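Long-range contacts in tartronate semialdehyde reductase (Salmonella typhimurium, PDB 1VPD), which probably catalyses the NAD(P)H-dependent reduction of tartronate semialdehyde to D-glycerate, the last step of the route from galactarate to D-glycerate: residues P70-L80 with S99-I109; E119-G127 with D167-N178. All blocks are in the same frame, centred on the assembly; numbering follows the deposited sequence.

How the contacts relate
Both contacts involve the Rossmann-type domain, at different depths. Contact 1 is partly buried and joins two neighbouring helices, 72-80 and 103-114, on one side of the sheet; its chemistry is mostly aliphatic, closed at the surface by a salt bridge. Contact 2 is buried and brings strand 119-126 of the sheet against the start of helix 170-198, the long helix leading out of the domain; there a carboxylate accepts backbone N-H groups and a lysine donates to a carbonyl, with apolar packing between. Helix 103-114 runs directly into strand 119-126, and the two contacts touch: N172 OD1 of contact 2 probably accepts a hydrogen bond from I101 N, and S100 lies beside K175, the predicted active-site residue.

Contact 1: residues P70-L80 with S99-I109; sequences PNSPHVKEVAL and SSIAPLASREI
N71, whose backbone C packs 3.5 Å from CG2 of I101, has a side-chain oxygen held by two donors of H74. The backbone N of H74 reaches N71 OD1 at 3.1 Å, a capping bond from N71, the N-cap residue of helix 72-80, almost in line with the carbonyl (C=O...N angle 173°). The imidazole ND1 of H74 reaches the same OD1 at 2.8 Å, and the oxygen lies close to the ring plane. These two bonds fix the rotation of the amide, while CG of P70 sits over one ring face of H74.

From this capped start, helix 72-80 runs beside helix 103-109, the short axes 10.5 Å apart and only 9° from parallel, as expected for helices of successive beta-alpha-beta crossovers in a Rossmann-type fold. I109 fills the seam. Its CD1 touches CG1 of V75 at 3.8 Å, the two side chains crossing at about a right angle, and also meets CG of K76, while A79 CB lies against its CG2 branch. Nearer the loop, CG2 of V75 comes 3.5 Å from OG of S99, a hydroxyl bonded to D97 and L69 N, so its polarity is met elsewhere.

K76 places CG opposite its carbonyl carbon (chi1 -76°) and then runs extended past I109, delivering NZ to E108 OE1 at 3.0 Å on the syn side of the carboxylate. The lysine thus gives its methylene stem to the aliphatic seam and its charge to the solvent-facing edge, where E108 is exposed. Apolar side chains close the interior between the helices, whereas the salt bridge ties their more exposed edge.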
loop_
_atom_site.group_PDB
_atom_site.type_symbol
_atom_site.label_atom_id
_atom_site.label_comp_id
_atom_site.label_asym_id
_atom_site.label_seq_id
_atom_site.Cartn_x
_atom_site.Cartn_y
_atom_site.Cartn_z
ATOM N N PRO A 70 3.157 -5.596 -5.479
ATOM C CA PRO A 70 1.745 -5.287 -5.739
ATOM C C PRO A 70 0.697 -6.254 -5.197
ATOM O O PRO A 70 -0.415 -5.793 -4.908
ATOM C CB PRO A 70 1.652 -5.260 -7.272
ATOM C CG PRO A 70 2.993 -5.433 -7.813
ATOM C CD PRO A 70 3.891 -5.876 -6.725
ATOM N N ASN A 71 0.993 -7.552 -5.123
ATOM C CA ASN A 71 -0.031 -8.556 -4.842
ATOM C C ASN A 71 0.592 -9.896 -4.462
ATOM O O ASN A 71 1.828 -10.062 -4.530
ATOM C CB ASN A 71 -0.982 -8.711 -6.048
ATOM C CG ASN A 71 -0.246 -9.036 -7.315
ATOM O OD1 ASN A 71 0.741 -9.775 -7.285
ATOM N ND2 ASN A 71 -0.667 -8.441 -8.434
ATOM N N SER A 72 -0.242 -10.843 -4.062
ATOM C CA SER A 72 0.270 -12.127 -3.604
ATOM C C SER A 72 1.104 -12.886 -4.645
ATOM O O SER A 72 2.148 -13.414 -4.284
ATOM C CB SER A 72 -0.876 -13.007 -3.092
ATOM O OG SER A 72 -0.471 -14.356 -2.975
ATOM N N PRO A 73 0.678 -12.998 -5.910
ATOM C CA PRO A 73 1.525 -13.701 -6.887
ATOM C C PRO A 73 2.943 -13.146 -6.959
ATOM O O PRO A 73 3.905 -13.925 -7.071
ATOM C CB PRO A 73 0.806 -13.476 -8.225
ATOM C CG PRO A 73 -0.626 -13.313 -7.844
ATOM C CD PRO A 73 -0.627 -12.619 -6.497
ATOM N N HIS A 74 3.088 -11.828 -6.887
ATOM C CA HIS A 74 4.419 -11.225 -6.936
ATOM C C HIS A 74 5.222 -11.579 -5.679
ATOM O O HIS A 74 6.401 -11.923 -5.780
ATOM C CB HIS A 74 4.362 -9.705 -7.049
ATOM C CG HIS A 74 4.101 -9.190 -8.428
ATOM N ND1 HIS A 74 2.837 -9.139 -8.980
ATOM C CD2 HIS A 74 4.936 -8.659 -9.355
ATOM C CE1 HIS A 74 2.906 -8.608 -10.191
ATOM N NE2 HIS A 74 4.165 -8.309 -10.445
ATOM N N VAL A 75 4.607 -11.484 -4.499
ATOM C CA VAL A 75 5.316 -11.813 -3.262
ATOM C C VAL A 75 5.706 -13.296 -3.260
ATOM O O VAL A 75 6.811 -13.650 -2.869
ATOM C CB VAL A 75 4.483 -11.488 -1.989
ATOM C CG1 VAL A 75 5.242 -11.872 -0.698
ATOM C CG2 VAL A 75 4.148 -10.020 -1.952
ATOM N N LYS A 76 4.795 -14.159 -3.677
ATOM C CA LYS A 76 5.075 -15.597 -3.732
ATOM C C LYS A 76 6.254 -15.901 -4.651
ATOM O O LYS A 76 7.119 -16.723 -4.310
ATOM C CB LYS A 76 3.840 -16.374 -4.168
ATOM C CG LYS A 76 2.792 -16.513 -3.086
ATOM C CD LYS A 76 1.645 -17.410 -3.510
ATOM C CE LYS A 76 0.620 -17.532 -2.372
ATOM N NZ LYS A 76 -0.605 -18.249 -2.831
ATOM N N GLU A 77 6.318 -15.244 -5.801
ATOM C CA GLU A 77 7.441 -15.460 -6.734
ATOM C C GLU A 77 8.775 -15.001 -6.112
ATOM O O GLU A 77 9.771 -15.722 -6.161
ATOM C CB GLU A 77 7.211 -14.777 -8.085
ATOM C CG GLU A 77 8.285 -15.082 -9.134
ATOM C CD GLU A 77 8.434 -16.564 -9.457
ATOM O OE1 GLU A 77 7.482 -17.344 -9.282
ATOM O OE2 GLU A 77 9.524 -16.965 -9.903
ATOM N N VAL A 78 8.790 -13.822 -5.503
ATOM C CA VAL A 78 9.997 -13.287 -4.895
ATOM C C VAL A 78 10.431 -14.097 -3.654
ATOM O O VAL A 78 11.631 -14.345 -3.443
ATOM C CB VAL A 78 9.823 -11.788 -4.551
ATOM C CG1 VAL A 78 10.878 -11.307 -3.565
ATOM C CG2 VAL A 78 9.860 -10.942 -5.824
ATOM N N ALA A 79 9.466 -14.504 -2.844
ATOM C CA ALA A 79 9.765 -15.162 -1.580
ATOM C C ALA A 79 10.059 -16.644 -1.757
ATOM O O ALA A 79 10.944 -17.179 -1.077
ATOM C CB ALA A 79 8.619 -14.961 -0.574
ATOM N N LEU A 80 9.322 -17.305 -2.650
ATOM C CA LEU A 80 9.305 -18.770 -2.731
ATOM C C LEU A 80 9.769 -19.354 -4.052
ATOM O O LEU A 80 10.016 -20.556 -4.145
ATOM C CB LEU A 80 7.886 -19.289 -2.450
ATOM C CG LEU A 80 7.210 -18.793 -1.180
ATOM C CD1 LEU A 80 5.854 -19.450 -1.059
ATOM C CD2 LEU A 80 8.065 -19.094 0.035
ATOM N N SER A 99 3.833 -5.425 1.531
ATOM C CA SER A 99 2.833 -5.456 0.463
ATOM C C SER A 99 1.434 -5.589 1.044
ATOM O O SER A 99 1.230 -6.172 2.115
ATOM C CB SER A 99 3.082 -6.656 -0.453
ATOM O OG SER A 99 4.449 -6.768 -0.838
ATOM N N SER A 100 0.456 -5.089 0.308
ATOM C CA SER A 100 -0.938 -5.346 0.612
ATOM C C SER A 100 -1.376 -6.599 -0.127
ATOM O O SER A 100 -1.496 -6.582 -1.367
ATOM C CB SER A 100 -1.789 -4.168 0.165
ATOM O OG SER A 100 -1.400 -2.983 0.817
ATOM N N ILE A 101 -1.577 -7.697 0.600
ATOM C CA ILE A 101 -1.985 -8.964 -0.025
ATOM C C ILE A 101 -3.062 -9.645 0.800
ATOM O O ILE A 101 -3.268 -9.289 1.954
ATOM C CB ILE A 101 -0.784 -9.939 -0.268
ATOM C CG1 ILE A 101 -0.232 -10.547 1.034
ATOM C CG2 ILE A 101 0.304 -9.251 -1.043
ATOM C CD1 ILE A 101 0.854 -11.612 0.795
ATOM N N ALA A 102 -3.730 -10.633 0.214
ATOM C CA ALA A 102 -4.784 -11.374 0.918
ATOM C C ALA A 102 -4.232 -11.965 2.209
ATOM O O ALA A 102 -3.171 -12.595 2.171
ATOM C CB ALA A 102 -5.335 -12.483 0.035
ATOM N N PRO A 103 -4.908 -11.786 3.340
ATOM C CA PRO A 103 -4.435 -12.412 4.595
ATOM C C PRO A 103 -4.112 -13.905 4.493
ATOM O O PRO A 103 -3.101 -14.349 5.066
ATOM C CB PRO A 103 -5.577 -12.154 5.572
ATOM C CG PRO A 103 -6.221 -10.920 5.087
ATOM C CD PRO A 103 -6.051 -10.880 3.587
ATOM N N LEU A 104 -4.927 -14.664 3.760
ATOM C CA LEU A 104 -4.661 -16.092 3.539
ATOM C C LEU A 104 -3.310 -16.298 2.860
ATOM O O LEU A 104 -2.585 -17.244 3.177
ATOM C CB LEU A 104 -5.748 -16.739 2.698
ATOM C CG LEU A 104 -5.455 -18.175 2.192
ATOM C CD1 LEU A 104 -5.400 -19.125 3.359
ATOM C CD2 LEU A 104 -6.468 -18.663 1.141
ATOM N N ALA A 105 -2.975 -15.432 1.908
ATOM C CA ALA A 105 -1.680 -15.522 1.235
ATOM C C ALA A 105 -0.512 -15.241 2.187
ATOM O O ALA A 105 0.511 -15.944 2.131
ATOM C CB ALA A 105 -1.624 -14.615 0.028
ATOM N N SER A 106 -0.637 -14.228 3.047
ATOM C CA SER A 106 0.382 -13.982 4.066
ATOM C C SER A 106 0.617 -15.240 4.890
ATOM O O SER A 106 1.768 -15.633 5.146
ATOM C CB SER A 106 -0.009 -12.830 5.002
ATOM O OG SER A 106 -0.116 -11.619 4.297
ATOM N N ARG A 107 -0.466 -15.877 5.310
ATOM C CA ARG A 107 -0.362 -17.087 6.149
ATOM C C ARG A 107 0.278 -18.257 5.400
ATOM O O ARG A 107 1.132 -18.968 5.959
ATOM C CB ARG A 107 -1.748 -17.508 6.677
ATOM C CG ARG A 107 -2.350 -16.558 7.703
ATOM C CD ARG A 107 -3.626 -17.095 8.420
ATOM N NE ARG A 107 -4.697 -17.430 7.475
ATOM C CZ ARG A 107 -5.756 -16.676 7.169
ATOM N NH1 ARG A 107 -5.953 -15.484 7.741
ATOM N NH2 ARG A 107 -6.641 -17.130 6.277
ATOM N N GLU A 108 -0.079 -18.420 4.130
ATOM C CA GLU A 108 0.506 -19.455 3.277
ATOM C C GLU A 108 2.008 -19.270 3.072
ATOM O O GLU A 108 2.792 -20.228 3.176
ATOM C CB GLU A 108 -0.162 -19.466 1.905
ATOM C CG GLU A 108 -1.549 -20.059 1.917
ATOM C CD GLU A 108 -2.263 -19.941 0.574
ATOM O OE1 GLU A 108 -1.995 -19.006 -0.239
ATOM O OE2 GLU A 108 -3.122 -20.797 0.345
ATOM N N ILE A 109 2.403 -18.042 2.762
ATOM C CA ILE A 109 3.802 -17.718 2.525
ATOM C C ILE A 109 4.571 -17.880 3.849
ATOM O O ILE A 109 5.684 -18.425 3.872
ATOM C CB ILE A 109 3.942 -16.278 1.986
ATOM C CG1 ILE A 109 3.291 -16.179 0.593
ATOM C CG2 ILE A 109 5.418 -15.891 1.918
ATOM C CD1 ILE A 109 2.983 -14.765 0.169
#

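Contact 2: residues E119-G127 with D167-N178. With TLA (L(+)-tartaric acid), chain C.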
loop_
_atom_site.group_PDB
_atom_site.type_symbol
_atom_site.label_atom_id
_atom_site.label_comp_id
_atom_site.label_asym_id
_atom_site.label_seq_id
_atom_site.Cartn_x
_atom_site.Cartn_y
_atom_site.Cartn_z
ATOM N N GLU A 119 11.430 -16.469 9.401
ATOM C CA GLU A 119 10.348 -15.800 10.120
ATOM C C GLU A 119 9.706 -14.771 9.205
ATOM O O GLU A 119 10.309 -14.366 8.219
ATOM C CB GLU A 119 10.888 -15.051 11.326
ATOM C CG GLU A 119 11.803 -15.864 12.231
ATOM C CD GLU A 119 11.078 -16.666 13.277
ATOM O OE1 GLU A 119 9.823 -16.768 13.237
ATOM O OE2 GLU A 119 11.801 -17.215 14.137
HETATM N N MSE A 120 8.506 -14.318 9.560
HETATM C CA MSE A 120 7.779 -13.369 8.701
HETATM C C MSE A 120 6.844 -12.467 9.496
HETATM O O MSE A 120 6.162 -12.921 10.429
HETATM C CB MSE A 120 6.974 -14.111 7.626
HETATM C CG MSE A 120 6.258 -13.183 6.664
HETATM SE SE MSE A 120 5.353 -14.198 5.308
HETATM C CE MSE A 120 4.329 -12.847 4.455
ATOM N N LEU A 121 6.852 -11.186 9.146
ATOM C CA LEU A 121 5.822 -10.242 9.563
ATOM C C LEU A 121 5.071 -9.770 8.316
ATOM O O LEU A 121 5.690 -9.548 7.267
ATOM C CB LEU A 121 6.411 -9.005 10.237
ATOM C CG LEU A 121 7.291 -9.183 11.482
ATOM C CD1 LEU A 121 7.903 -7.857 11.871
ATOM C CD2 LEU A 121 6.453 -9.756 12.583
ATOM N N ASP A 122 3.757 -9.583 8.444
ATOM C CA ASP A 122 2.985 -8.863 7.438
ATOM C C ASP A 122 2.741 -7.450 7.946
ATOM O O ASP A 122 2.013 -7.251 8.915
ATOM C CB ASP A 122 1.693 -9.584 7.006
ATOM C CG ASP A 122 0.667 -9.771 8.114
ATOM O OD1 ASP A 122 1.014 -10.266 9.217
ATOM O OD2 ASP A 122 -0.558 -9.518 7.935
ATOM N N ALA A 123 3.406 -6.484 7.313
ATOM C CA ALA A 123 3.434 -5.094 7.767
ATOM C C ALA A 123 3.064 -4.099 6.653
ATOM O O ALA A 123 3.872 -3.233 6.290
ATOM C CB ALA A 123 4.813 -4.764 8.320
ATOM N N PRO A 124 1.849 -4.213 6.112
ATOM C CA PRO A 124 1.374 -3.252 5.121
ATOM C C PRO A 124 1.222 -1.856 5.717
ATOM O O PRO A 124 1.262 -1.644 6.943
ATOM C CB PRO A 124 0.017 -3.830 4.677
ATOM C CG PRO A 124 -0.431 -4.666 5.822
ATOM C CD PRO A 124 0.834 -5.238 6.412
ATOM N N VAL A 125 1.076 -0.888 4.832
ATOM C CA VAL A 125 1.158 0.508 5.208
ATOM C C VAL A 125 -0.005 1.305 4.692
ATOM O O VAL A 125 -0.697 0.891 3.747
ATOM C CB VAL A 125 2.495 1.157 4.709
ATOM C CG1 VAL A 125 3.689 0.285 5.048
ATOM C CG2 VAL A 125 2.481 1.426 3.205
ATOM N N SER A 126 -0.177 2.487 5.272
ATOM C CA SER A 126 -1.113 3.471 4.720
ATOM C C SER A 126 -0.609 4.897 4.873
ATOM O O SER A 126 -0.026 5.272 5.901
ATOM C CB SER A 126 -2.473 3.347 5.381
ATOM O OG SER A 126 -3.361 4.250 4.769
ATOM N N GLY A 127 -0.896 5.698 3.854
ATOM C CA GLY A 127 -0.652 7.127 3.900
ATOM C C GLY A 127 -0.493 7.772 2.548
ATOM O O GLY A 127 -0.509 9.007 2.429
ATOM N N ASP A 167 -1.616 -11.898 15.173
ATOM C CA ASP A 167 -0.798 -12.956 14.589
ATOM C C ASP A 167 -0.660 -12.716 13.081
ATOM O O ASP A 167 -1.327 -11.838 12.519
ATOM C CB ASP A 167 -1.447 -14.331 14.784
ATOM C CG ASP A 167 -1.532 -14.762 16.254
ATOM O OD1 ASP A 167 -0.813 -14.216 17.106
ATOM O OD2 ASP A 167 -2.309 -15.664 16.618
ATOM N N ILE A 168 0.183 -13.516 12.442
ATOM C CA ILE A 168 0.454 -13.386 11.013
ATOM C C ILE A 168 -0.868 -13.340 10.223
ATOM O O ILE A 168 -1.753 -14.156 10.422
ATOM C CB ILE A 168 1.386 -14.536 10.516
ATOM C CG1 ILE A 168 1.735 -14.363 9.035
ATOM C CG2 ILE A 168 0.778 -15.935 10.790
ATOM C CD1 ILE A 168 2.713 -13.242 8.749
ATOM N N GLY A 169 -0.953 -12.358 9.331
ATOM C CA GLY A 169 -2.161 -12.067 8.573
ATOM C C GLY A 169 -2.977 -10.910 9.098
ATOM O O GLY A 169 -3.742 -10.313 8.347
ATOM N N ALA A 170 -2.802 -10.561 10.373
ATOM C CA ALA A 170 -3.573 -9.494 10.994
ATOM C C ALA A 170 -3.199 -8.137 10.462
ATOM O O ALA A 170 -4.042 -7.237 10.436
ATOM C CB ALA A 170 -3.448 -9.519 12.530
ATOM N N GLY A 171 -1.967 -7.979 10.006
ATOM C CA GLY A 171 -1.574 -6.752 9.335
ATOM C C GLY A 171 -2.442 -6.534 8.097
ATOM O O GLY A 171 -2.998 -5.452 7.898
ATOM N N ASN A 172 -2.534 -7.556 7.265
ATOM C CA ASN A 172 -3.357 -7.469 6.078
ATOM C C ASN A 172 -4.842 -7.409 6.355
ATOM O O ASN A 172 -5.540 -6.720 5.636
ATOM C CB ASN A 172 -2.984 -8.529 5.066
ATOM C CG ASN A 172 -1.770 -8.087 4.240
ATOM O OD1 ASN A 172 -1.818 -7.049 3.583
ATOM N ND2 ASN A 172 -0.675 -8.823 4.346
ATOM N N VAL A 173 -5.337 -8.041 7.423
ATOM C CA VAL A 173 -6.746 -7.835 7.772
ATOM C C VAL A 173 -6.968 -6.361 8.099
ATOM O O VAL A 173 -7.946 -5.765 7.673
ATOM C CB VAL A 173 -7.197 -8.735 8.960
ATOM C CG1 VAL A 173 -8.577 -8.337 9.461
ATOM C CG2 VAL A 173 -7.199 -10.168 8.568
ATOM N N THR A 174 -6.043 -5.762 8.852
ATOM C CA THR A 174 -6.133 -4.363 9.232
ATOM C C THR A 174 -6.065 -3.485 7.987
ATOM O O THR A 174 -6.815 -2.508 7.865
ATOM C CB THR A 174 -5.028 -4.018 10.249
ATOM O OG1 THR A 174 -5.172 -4.841 11.418
ATOM C CG2 THR A 174 -5.155 -2.584 10.752
ATOM N N LYS A 175 -5.188 -3.849 7.059
ATOM C CA LYS A 175 -5.098 -3.144 5.776
ATOM C C LYS A 175 -6.385 -3.274 4.933
ATOM O O LYS A 175 -6.741 -2.331 4.234
ATOM C CB LYS A 175 -3.869 -3.593 4.978
ATOM C CG LYS A 175 -3.674 -2.884 3.632
ATOM C CD LYS A 175 -3.479 -1.363 3.728
ATOM C CE LYS A 175 -2.984 -0.782 2.404
ATOM N NZ LYS A 175 -3.004 0.719 2.392
ATOM N N LEU A 176 -7.085 -4.400 4.993
ATOM C CA LEU A 176 -8.393 -4.507 4.311
ATOM C C LEU A 176 -9.379 -3.494 4.881
ATOM O O LEU A 176 -10.030 -2.760 4.139
ATOM C CB LEU A 176 -8.972 -5.920 4.355
ATOM C CG LEU A 176 -8.124 -7.023 3.708
ATOM C CD1 LEU A 176 -8.792 -8.367 3.880
ATOM C CD2 LEU A 176 -7.854 -6.719 2.238
ATOM N N ALA A 177 -9.478 -3.426 6.205
ATOM C CA ALA A 177 -10.305 -2.394 6.848
ATOM C C ALA A 177 -9.868 -0.993 6.415
ATOM O O ALA A 177 -10.683 -0.129 6.098
ATOM C CB ALA A 177 -10.215 -2.534 8.351
ATOM N N ASN A 178 -8.557 -0.768 6.379
ATOM C CA ASN A 178 -7.999 0.498 5.921
ATOM C C ASN A 178 -8.457 0.856 4.517
ATOM O O ASN A 178 -8.868 1.984 4.257
ATOM C CB ASN A 178 -6.463 0.414 5.957
ATOM C CG ASN A 178 -5.791 1.744 5.736
ATOM O OD1 ASN A 178 -5.621 2.219 4.577
ATOM N ND2 ASN A 178 -5.363 2.348 6.818
HETATM O O1 TLA C . -2.577 1.297 -0.239
HETATM O O11 TLA C . -0.598 2.216 -0.559
HETATM C C1 TLA C . -1.853 2.266 -0.543
HETATM C C2 TLA C . -2.534 3.527 -1.011
HETATM O O2 TLA C . -1.549 4.524 -1.352
HETATM C C3 TLA C . -3.579 4.078 -0.051
HETATM O O3 TLA C . -4.825 3.402 -0.104
HETATM C C4 TLA C . -3.096 4.097 1.378
HETATM O O4 TLA C . -1.969 4.568 1.589
HETATM O O41 TLA C . -3.796 3.655 2.287
#
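D122, at the end of strand 119-122, points its carboxylate into the first turn of helix 170-178, where the Rossmann-type sheet meets the long helix that continues into the C-terminal half of the chain.

Hydrogen bonds to backbone N-H groups make the first group. OD1 of D122 accepts from G169 N at 2.9 Å, met from above the carboxylate plane (48° out of it), and OD2 accepts from N172 N at 2.9 Å on the anti side. CG of D122 stands between its own backbone N and carbonyl carbon (chi1 63°), which directs both oxygens at the helix start. Amides at a helix N-terminus would be expected to favour the ionised carboxylate.

Apolar contacts lie on either side of D122 along the strand. CD1 of I168 packs at 4.1 Å against CG of M120, a selenomethionine, the side chains crossing at about a right angle. Beyond D122, the ring of P124 rests on the helix, with CG 3.7 Å from CB of K175; G171, lacking a side chain, lets its turn approach the strand closely, its CA 5.4 Å from CA of D122.

The last group surrounds K175, predicted to be the active-site residue. Its chain bends at the second torsion, and NZ donates to V125 O at 2.7 Å in the carbonyl plane; Q179 is a further, weak partner. A bound tartrate, probably from the crystallisation liquor, marks what is consistent with a substrate pocket: NZ of K175 bonds its O1, S126 OG its O41 at 2.6 Å, and G127 N its O4 at 2.7 Å, with a nearly straight N-H...O angle of 178°.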